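Ferritin light chain (Trichoplusia ni, PDB 1Z6O) stores iron in a soluble, non-toxic form as part of a secreted cage with the heavy chain, in which it facilitates nucleation of the ferrihydrite core. Local coordinates at the interface of chains A and C and the interface of chains A and B. Coordinates in Å, arbitrary orientation; residue numbers count along the deposited sequence, not the author numbering. Chains: chain A/B, Ferritin light chain; chain C, Ferritin heavy chain.

Contact 1 joins a light chain to a heavy chain, and contact 2 joins the same light chain, A, to another light chain, B; the centres of their C-alpha atoms lie about 45 Å apart. Helix 157-190 of chain A links them: its first turn supplies A:Glu158 to contact 2, and A:Asp184 and A:Phe188 near its far end serve contact 1. Chain B uses the same helix in contact 2, through B:Ile168 and B:His171 to B:Glu173. One light chain thus binds unlike and like neighbours at opposite ends of a long helix, consistent with a shell of 12 light and 12 heavy chains.

Contact 1: the interface of chains A and C. Residues chain A 184, 188, 203-204, 207; chain C 180, 184, 189, 191.
The ring of C:Phe180 is enclosed by side chains of A:Phe188, A:Asp184, A:Phe204 and A:Tyr207. On one face stands A:Phe188, whose CZ lies 3.8 Å above the plane and towards the rim; with the planes 75° apart this is an edge-to-face contact. The A:Phe188 ring carries backbone O of A:Asp184 over one face, with CD1 of A:Phe204 and CB of C:Phe180 at its edge. The opposite face of C:Phe180 takes CG of C:Lys184 from its own chain. At the edge, in the ring plane, lie OD2 of A:Asp184 and CD2 of A:Tyr207. The C:Phe180 edge is in turn directed at a face of A:Tyr207, with CZ of C:Phe180 3.6 Å above the tyrosine plane and the two rings 85° apart. A:Phe204 approaches near the rim on the A:Phe188 side, its CD1 3.7 Å from CZ of C:Phe180.

With CG anti to the backbone N (chi1 177°), C:Phe180 carries its ring away from its helix and into this group. The A:Asp184 carboxylate, nearly perpendicular to the ring, brings OD2 to 3.4 Å from CE1 of C:Phe180, where the positive rim of the ring may favour the oxygen. The same OD2 is 2.7 Å from a water that also meets NZ of C:Lys184, bridging opposite charges without direct contact. The lysine chain lies squarely across A:Tyr207, its CD 3.5 Å from CE1 of the tyrosine; bends at chi2 and chi4 bring the amine round to the water. CG1 of A:Val203 meets CG1 of C:Val191 at 3.5 Å, but this terminal residue of chain C is poorly ordered. The patch is chiefly apolar, with water carrying its polar link.

In the fold, chain A supplies the end of helix 157-190 and the short helix 197-211, and chain C supplies helix 175-186 and its C-terminal tail. The C-terminal helices of light and heavy chains thus pack together in the ferritin shell.

Contact 2: the interface of chains A and B. Residues chain A 28, 96-97, 158; chain B 141, 168, 171-173.
A:Tyr28 and B:Phe141 lie crosswise, nearly square to each other, with CE1 of the tyrosine 3.6 Å from CZ of the phenylalanine. The tyrosine CG sits between its backbone N and carbonyl carbon (chi1 64°), and the ring extends from there towards chain B until the phenol oxygen OH lies 3.3 Å from CB of B:Ala172. On one face of the tyrosine ring, NH2 of A:Arg97 lies over the centre, 3.8 Å above the plane. The guanidinium also points tip to tip at B:Phe141, their planes 71° apart.

A:Arg97 is steadied from its own chain: NH1 donates a hydrogen bond, part of a salt bridge, to OE2 of A:Glu158 at 2.9 Å. It meets the anti side of the carboxylate, 21° out of its plane. The A:Glu158 and B:Ile168 side chains run antiparallel alongside one another, CG2 of B:Ile168 lying against the glutamate's CA and CB. One acidic side chain therefore appears both to position the arginine and to pack its stem on the partner.

A:Lys96 and B:Glu173 approach obliquely at another edge of the patch. The lysine, bent at chi3, forms a salt bridge and hydrogen bond through NZ to OE2 of B:Glu173; the modelled separation of 2.5 Å is short and B:Glu173 is poorly ordered, so the exact geometry is doubtful.

Two waters add polar links. One is 2.6 Å from the phenol OH of A:Tyr28 and equally close to the backbone O of B:Ile168. The other joins the backbone O atoms of A:Lys96 and B:Ala172.

The site binds neighbouring light chains: the loop residue A:Tyr28, the end of helix 70-96 and the start of helix 157-190 in chain A meet helices 122-148 and 157-190 of chain B. Unlike surfaces meet in this patch, and the contact contributes to holding the iron-storage shell together.

Contact 1: the interface of chains A and C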
ATOM      1  N   ASP A 184     -23.862 -27.629  38.309  1.00 18.61           N
ATOM      2  CA  ASP A 184     -24.873 -27.437  37.275  1.00 18.54           C
ATOM      3  C   ASP A 184     -25.649 -28.729  37.026  1.00 21.01           C
ATOM      4  O   ASP A 184     -26.874 -28.706  36.944  1.00 20.24           O
ATOM      5  CB  ASP A 184     -24.237 -26.959  35.965  1.00 19.15           C
ATOM      6  CG  ASP A 184     -23.758 -25.497  36.043  1.00 34.22           C
ATOM      7  OD1 ASP A 184     -24.224 -24.752  36.930  1.00 38.07           O
ATOM      8  OD2 ASP A 184     -22.924 -25.083  35.210  1.00 30.29           O
ATOM      9  N   PHE A 188     -29.718 -29.790  37.497  1.00 19.91           N
ATOM     10  CA  PHE A 188     -30.544 -30.327  36.405  1.00 20.76           C
ATOM     11  C   PHE A 188     -31.241 -31.596  36.886  1.00 26.76           C
ATOM     12  O   PHE A 188     -32.374 -31.891  36.508  1.00 23.89           O
ATOM     13  CB  PHE A 188     -29.687 -30.718  35.193  1.00 18.46           C
ATOM     14  CG  PHE A 188     -28.983 -29.563  34.525  1.00 17.82           C
ATOM     15  CD1 PHE A 188     -27.770 -29.773  33.877  1.00 19.60           C
ATOM     16  CD2 PHE A 188     -29.545 -28.285  34.509  1.00 18.63           C
ATOM     17  CE1 PHE A 188     -27.114 -28.728  33.213  1.00 19.73           C
ATOM     18  CE2 PHE A 188     -28.900 -27.229  33.845  1.00 20.94           C
ATOM     19  CZ  PHE A 188     -27.682 -27.455  33.198  1.00 20.74           C
ATOM     20  N   VAL A 203     -28.104 -29.434  26.173  1.00 16.22           N
ATOM     21  CA  VAL A 203     -27.716 -28.024  26.202  1.00 17.46           C
ATOM     22  C   VAL A 203     -26.350 -27.843  26.881  1.00 18.55           C
ATOM     23  O   VAL A 203     -25.506 -27.059  26.429  1.00 17.44           O
ATOM     24  CB  VAL A 203     -28.795 -27.189  26.945  1.00 19.53           C
ATOM     25  CG1 VAL A 203     -28.275 -25.777  27.258  1.00 20.23           C
ATOM     26  CG2 VAL A 203     -30.061 -27.099  26.058  1.00 18.93           C
ATOM     27  N   PHE A 204     -26.129 -28.577  27.962  1.00 17.39           N
ATOM     28  CA  PHE A 204     -24.860 -28.478  28.679  1.00 18.83           C
ATOM     29  C   PHE A 204     -23.709 -28.969  27.795  1.00 19.78           C
ATOM     30  O   PHE A 204     -22.637 -28.356  27.767  1.00 18.24           O
ATOM     31  CB  PHE A 204     -24.910 -29.295  29.970  1.00 16.53           C
ATOM     32  CG  PHE A 204     -23.727 -29.056  30.868  1.00 19.47           C
ATOM     33  CD1 PHE A 204     -23.646 -27.894  31.634  1.00 20.23           C
ATOM     34  CD2 PHE A 204     -22.670 -29.964  30.904  1.00 20.02           C
ATOM     35  CE1 PHE A 204     -22.519 -27.631  32.427  1.00 22.77           C
ATOM     36  CE2 PHE A 204     -21.537 -29.712  31.691  1.00 23.39           C
ATOM     37  CZ  PHE A 204     -21.464 -28.545  32.451  1.00 20.33           C
ATOM     38  N   TYR A 207     -22.833 -26.358  25.396  1.00 17.76           N
ATOM     39  CA  TYR A 207     -22.117 -25.303  26.113  1.00 18.87           C
ATOM     40  C   TYR A 207     -20.632 -25.694  26.263  1.00 22.69           C
ATOM     41  O   TYR A 207     -19.740 -24.860  26.076  1.00 22.73           O
ATOM     42  CB  TYR A 207     -22.744 -25.106  27.494  1.00 19.67           C
ATOM     43  CG  TYR A 207     -21.922 -24.252  28.432  1.00 24.25           C
ATOM     44  CD1 TYR A 207     -21.804 -22.877  28.229  1.00 27.06           C
ATOM     45  CD2 TYR A 207     -21.283 -24.817  29.541  1.00 27.57           C
ATOM     46  CE1 TYR A 207     -21.073 -22.078  29.105  1.00 29.33           C
ATOM     47  CE2 TYR A 207     -20.546 -24.023  30.430  1.00 32.11           C
ATOM     48  CZ  TYR A 207     -20.451 -22.655  30.201  1.00 34.06           C
ATOM     49  OH  TYR A 207     -19.748 -21.855  31.072  1.00 43.75           O
TER
ATOM     50  N   PHE C 180     -29.748 -21.572  33.865  1.00 17.63           N
ATOM     51  CA  PHE C 180     -28.462 -21.865  33.238  1.00 17.37           C
ATOM     52  C   PHE C 180     -28.336 -21.145  31.890  1.00 17.22           C
ATOM     53  O   PHE C 180     -27.326 -20.495  31.608  1.00 18.49           O
ATOM     54  CB  PHE C 180     -28.302 -23.376  33.013  1.00 17.64           C
ATOM     55  CG  PHE C 180     -27.025 -23.746  32.301  1.00 18.75           C
ATOM     56  CD1 PHE C 180     -25.842 -23.942  33.019  1.00 20.03           C
ATOM     57  CD2 PHE C 180     -27.002 -23.880  30.914  1.00 19.38           C
ATOM     58  CE1 PHE C 180     -24.648 -24.271  32.358  1.00 22.24           C
ATOM     59  CE2 PHE C 180     -25.810 -24.210  30.235  1.00 21.08           C
ATOM     60  CZ  PHE C 180     -24.633 -24.405  30.962  1.00 20.16           C
ATOM     61  N   LYS C 184     -25.907 -17.816  30.817  1.00 18.07           N
ATOM     62  CA  LYS C 184     -24.922 -17.770  29.739  1.00 18.10           C
ATOM     63  C   LYS C 184     -25.244 -16.639  28.762  1.00 19.99           C
ATOM     64  O   LYS C 184     -24.333 -16.031  28.195  1.00 21.22           O
ATOM     65  CB  LYS C 184     -24.837 -19.131  29.027  1.00 20.41           C
ATOM     66  CG  LYS C 184     -24.460 -20.269  29.986  1.00 21.05           C
ATOM     67  CD  LYS C 184     -23.248 -19.895  30.847  1.00 23.05           C
ATOM     68  CE  LYS C 184     -23.030 -20.874  32.005  1.00 29.00           C
ATOM     69  NZ  LYS C 184     -24.167 -20.846  32.981  1.00 34.78           N
ATOM     70  N   ILE C 189     -23.282 -15.635  25.510  1.00 29.40           N
ATOM     71  CA  ILE C 189     -23.107 -16.982  24.984  1.00 30.59           C
ATOM     72  C   ILE C 189     -24.452 -17.635  24.678  1.00 35.67           C
ATOM     73  O   ILE C 189     -25.279 -17.818  25.573  1.00 31.48           O
ATOM     74  CB  ILE C 189     -22.351 -17.875  25.999  1.00 31.33           C
ATOM     75  CG1 ILE C 189     -20.957 -17.302  26.257  1.00 35.63           C
ATOM     76  CG2 ILE C 189     -22.248 -19.309  25.476  1.00 33.02           C
ATOM     77  CD1 ILE C 189     -20.194 -18.022  27.366  1.00 36.83           C
ATOM     78  N   VAL C 191     -26.094 -20.902  23.862  1.00 50.91           N
ATOM     79  CA  VAL C 191     -25.745 -22.315  23.886  1.00 61.00           C
ATOM     80  C   VAL C 191     -26.317 -23.037  22.656  1.00 63.52           C
ATOM     81  O   VAL C 191     -25.675 -24.002  22.193  1.00 61.16           O
ATOM     82  CB  VAL C 191     -26.246 -23.009  25.175  1.00 61.49           C
ATOM     83  CG1 VAL C 191     -25.728 -24.452  25.208  1.00 34.12           C
ATOM     84  CG2 VAL C 191     -25.783 -22.230  26.417  1.00 48.87           C
ATOM     85  OXT VAL C 191     -27.399 -22.636  22.175  1.00 67.49           O
TER
HETATM   86  O   HOH W   1     -23.190 -22.354  35.128  1.00 29.32           O

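Contact 2: the interface of chains A and B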
ATOM      1  N   TYR A  28      22.793 -29.837  42.246  1.00 17.21           N
ATOM      2  CA  TYR A  28      23.195 -28.792  43.193  1.00 19.00           C
ATOM      3  C   TYR A  28      22.130 -28.724  44.283  1.00 20.30           C
ATOM      4  O   TYR A  28      21.041 -29.293  44.128  1.00 18.62           O
ATOM      5  CB  TYR A  28      23.406 -27.433  42.496  1.00 19.06           C
ATOM      6  CG  TYR A  28      22.175 -26.816  41.874  1.00 18.36           C
ATOM      7  CD1 TYR A  28      21.438 -25.849  42.554  1.00 17.46           C
ATOM      8  CD2 TYR A  28      21.761 -27.188  40.592  1.00 17.62           C
ATOM      9  CE1 TYR A  28      20.307 -25.256  41.966  1.00 18.95           C
ATOM     10  CE2 TYR A  28      20.642 -26.612  39.997  1.00 17.79           C
ATOM     11  CZ  TYR A  28      19.923 -25.648  40.687  1.00 19.26           C
ATOM     12  OH  TYR A  28      18.825 -25.070  40.095  1.00 20.89           O
ATOM     13  N   LYS A  96      16.885 -32.055  33.988  1.00 15.17           N
ATOM     14  CA  LYS A  96      17.517 -30.737  34.072  1.00 15.59           C
ATOM     15  C   LYS A  96      18.236 -30.600  35.423  1.00 17.97           C
ATOM     16  O   LYS A  96      19.315 -30.008  35.506  1.00 16.01           O
ATOM     17  CB  LYS A  96      16.465 -29.621  33.954  1.00 17.07           C
ATOM     18  CG  LYS A  96      17.062 -28.225  34.177  1.00 20.84           C
ATOM     19  CD  LYS A  96      16.148 -27.095  33.687  1.00 27.56           C
ATOM     20  CE  LYS A  96      14.883 -26.997  34.499  1.00 36.42           C
ATOM     21  NZ  LYS A  96      14.019 -25.880  34.002  1.00 45.70           N
ATOM     22  N   ARG A  97      17.635 -31.155  36.477  1.00 14.70           N
ATOM     23  CA  ARG A  97      18.219 -31.083  37.817  1.00 15.94           C
ATOM     24  C   ARG A  97      19.257 -32.177  38.097  1.00 18.26           C
ATOM     25  O   ARG A  97      19.659 -32.383  39.242  1.00 17.44           O
ATOM     26  CB  ARG A  97      17.108 -31.095  38.889  1.00 16.04           C
ATOM     27  CG  ARG A  97      16.193 -29.839  38.860  1.00 15.61           C
ATOM     28  CD  ARG A  97      16.993 -28.535  39.090  1.00 16.35           C
ATOM     29  NE  ARG A  97      17.788 -28.586  40.318  1.00 15.62           N
ATOM     30  CZ  ARG A  97      17.316 -28.364  41.543  1.00 21.62           C
ATOM     31  NH1 ARG A  97      16.035 -28.054  41.734  1.00 16.96           N
ATOM     32  NH2 ARG A  97      18.124 -28.476  42.589  1.00 16.38           N
ATOM     33  N   GLU A 158      13.809 -24.151  43.949  1.00 15.32           N
ATOM     34  CA  GLU A 158      13.718 -24.244  42.489  1.00 16.24           C
ATOM     35  C   GLU A 158      12.540 -25.171  42.180  1.00 17.48           C
ATOM     36  O   GLU A 158      11.704 -24.864  41.328  1.00 14.95           O
ATOM     37  CB  GLU A 158      15.014 -24.798  41.886  1.00 14.17           C
ATOM     38  CG  GLU A 158      15.111 -24.620  40.356  1.00 16.72           C
ATOM     39  CD  GLU A 158      14.259 -25.612  39.549  1.00 24.61           C
ATOM     40  OE1 GLU A 158      13.744 -25.206  38.479  1.00 24.75           O
ATOM     41  OE2 GLU A 158      14.116 -26.793  39.957  1.00 20.59           O
TER
ATOM     42  N   PHE B 141      19.743 -20.308  47.334  1.00 14.84           N
ATOM     43  CA  PHE B 141      18.960 -21.234  48.168  1.00 16.66           C
ATOM     44  C   PHE B 141      19.127 -20.853  49.645  1.00 18.87           C
ATOM     45  O   PHE B 141      18.182 -20.890  50.427  1.00 16.64           O
ATOM     46  CB  PHE B 141      19.453 -22.679  47.993  1.00 14.23           C
ATOM     47  CG  PHE B 141      18.893 -23.395  46.778  1.00 15.62           C
ATOM     48  CD1 PHE B 141      18.291 -22.690  45.732  1.00 15.59           C
ATOM     49  CD2 PHE B 141      18.985 -24.787  46.689  1.00 19.57           C
ATOM     50  CE1 PHE B 141      17.781 -23.369  44.601  1.00 17.06           C
ATOM     51  CE2 PHE B 141      18.484 -25.474  45.570  1.00 20.66           C
ATOM     52  CZ  PHE B 141      17.880 -24.757  44.521  1.00 17.51           C
ATOM     53  N   ILE B 168      16.720 -18.072  40.804  1.00 18.48           N
ATOM     54  CA  ILE B 168      16.513 -19.504  40.921  1.00 18.89           C
ATOM     55  C   ILE B 168      16.046 -20.255  39.675  1.00 20.73           C
ATOM     56  O   ILE B 168      16.614 -21.296  39.337  1.00 18.88           O
ATOM     57  CB  ILE B 168      15.595 -19.757  42.143  1.00 17.72           C
ATOM     58  CG1 ILE B 168      16.388 -19.404  43.415  1.00 17.79           C
ATOM     59  CG2 ILE B 168      15.103 -21.211  42.180  1.00 17.82           C
ATOM     60  CD1 ILE B 168      15.546 -19.340  44.702  1.00 18.16           C
ATOM     61  N   HIS B 171      18.992 -20.345  37.103  1.00 20.84           N
ATOM     62  CA  HIS B 171      20.186 -21.076  37.524  1.00 18.93           C
ATOM     63  C   HIS B 171      20.126 -22.533  37.070  1.00 18.84           C
ATOM     64  O   HIS B 171      21.129 -23.085  36.628  1.00 17.83           O
ATOM     65  CB  HIS B 171      20.340 -21.049  39.055  1.00 17.19           C
ATOM     66  CG  HIS B 171      20.847 -19.746  39.592  1.00 20.81           C
ATOM     67  ND1 HIS B 171      20.632 -19.344  40.895  1.00 20.72           N
ATOM     68  CD2 HIS B 171      21.573 -18.760  39.008  1.00 22.19           C
ATOM     69  CE1 HIS B 171      21.205 -18.165  41.090  1.00 20.89           C
ATOM     70  NE2 HIS B 171      21.782 -17.789  39.961  1.00 22.70           N
ATOM     71  N   ALA B 172      18.961 -23.162  37.185  1.00 16.14           N
ATOM     72  CA  ALA B 172      18.842 -24.571  36.803  1.00 19.03           C
ATOM     73  C   ALA B 172      19.190 -24.784  35.333  1.00 18.85           C
ATOM     74  O   ALA B 172      19.860 -25.747  34.982  1.00 17.72           O
ATOM     75  CB  ALA B 172      17.423 -25.088  37.092  1.00 19.10           C
ATOM     76  N   GLU B 173      18.739 -23.877  34.475  1.00 19.75           N
ATOM     77  CA  GLU B 173      19.028 -23.983  33.042  1.00 22.32           C
ATOM     78  C   GLU B 173      20.520 -23.820  32.757  1.00 18.11           C
ATOM     79  O   GLU B 173      21.101 -24.577  31.970  1.00 18.49           O
ATOM     80  CB  GLU B 173      18.271 -22.899  32.263  1.00 26.66           C
ATOM     81  CG  GLU B 173      16.756 -23.016  32.301  1.00 54.15           C
ATOM     82  CD  GLU B 173      16.251 -24.264  31.598  1.00 66.25           C
ATOM     83  OE1 GLU B 173      16.859 -24.660  30.579  1.00 71.64           O
ATOM     84  OE2 GLU B 173      15.238 -24.840  32.054  1.00 74.27           O
TER
HETATM   85  O   HOH W   2      17.923 -22.830  41.053  1.00 16.65           O
HETATM   86  O   HOH W   3      20.081 -27.866  37.026  1.00 21.90           O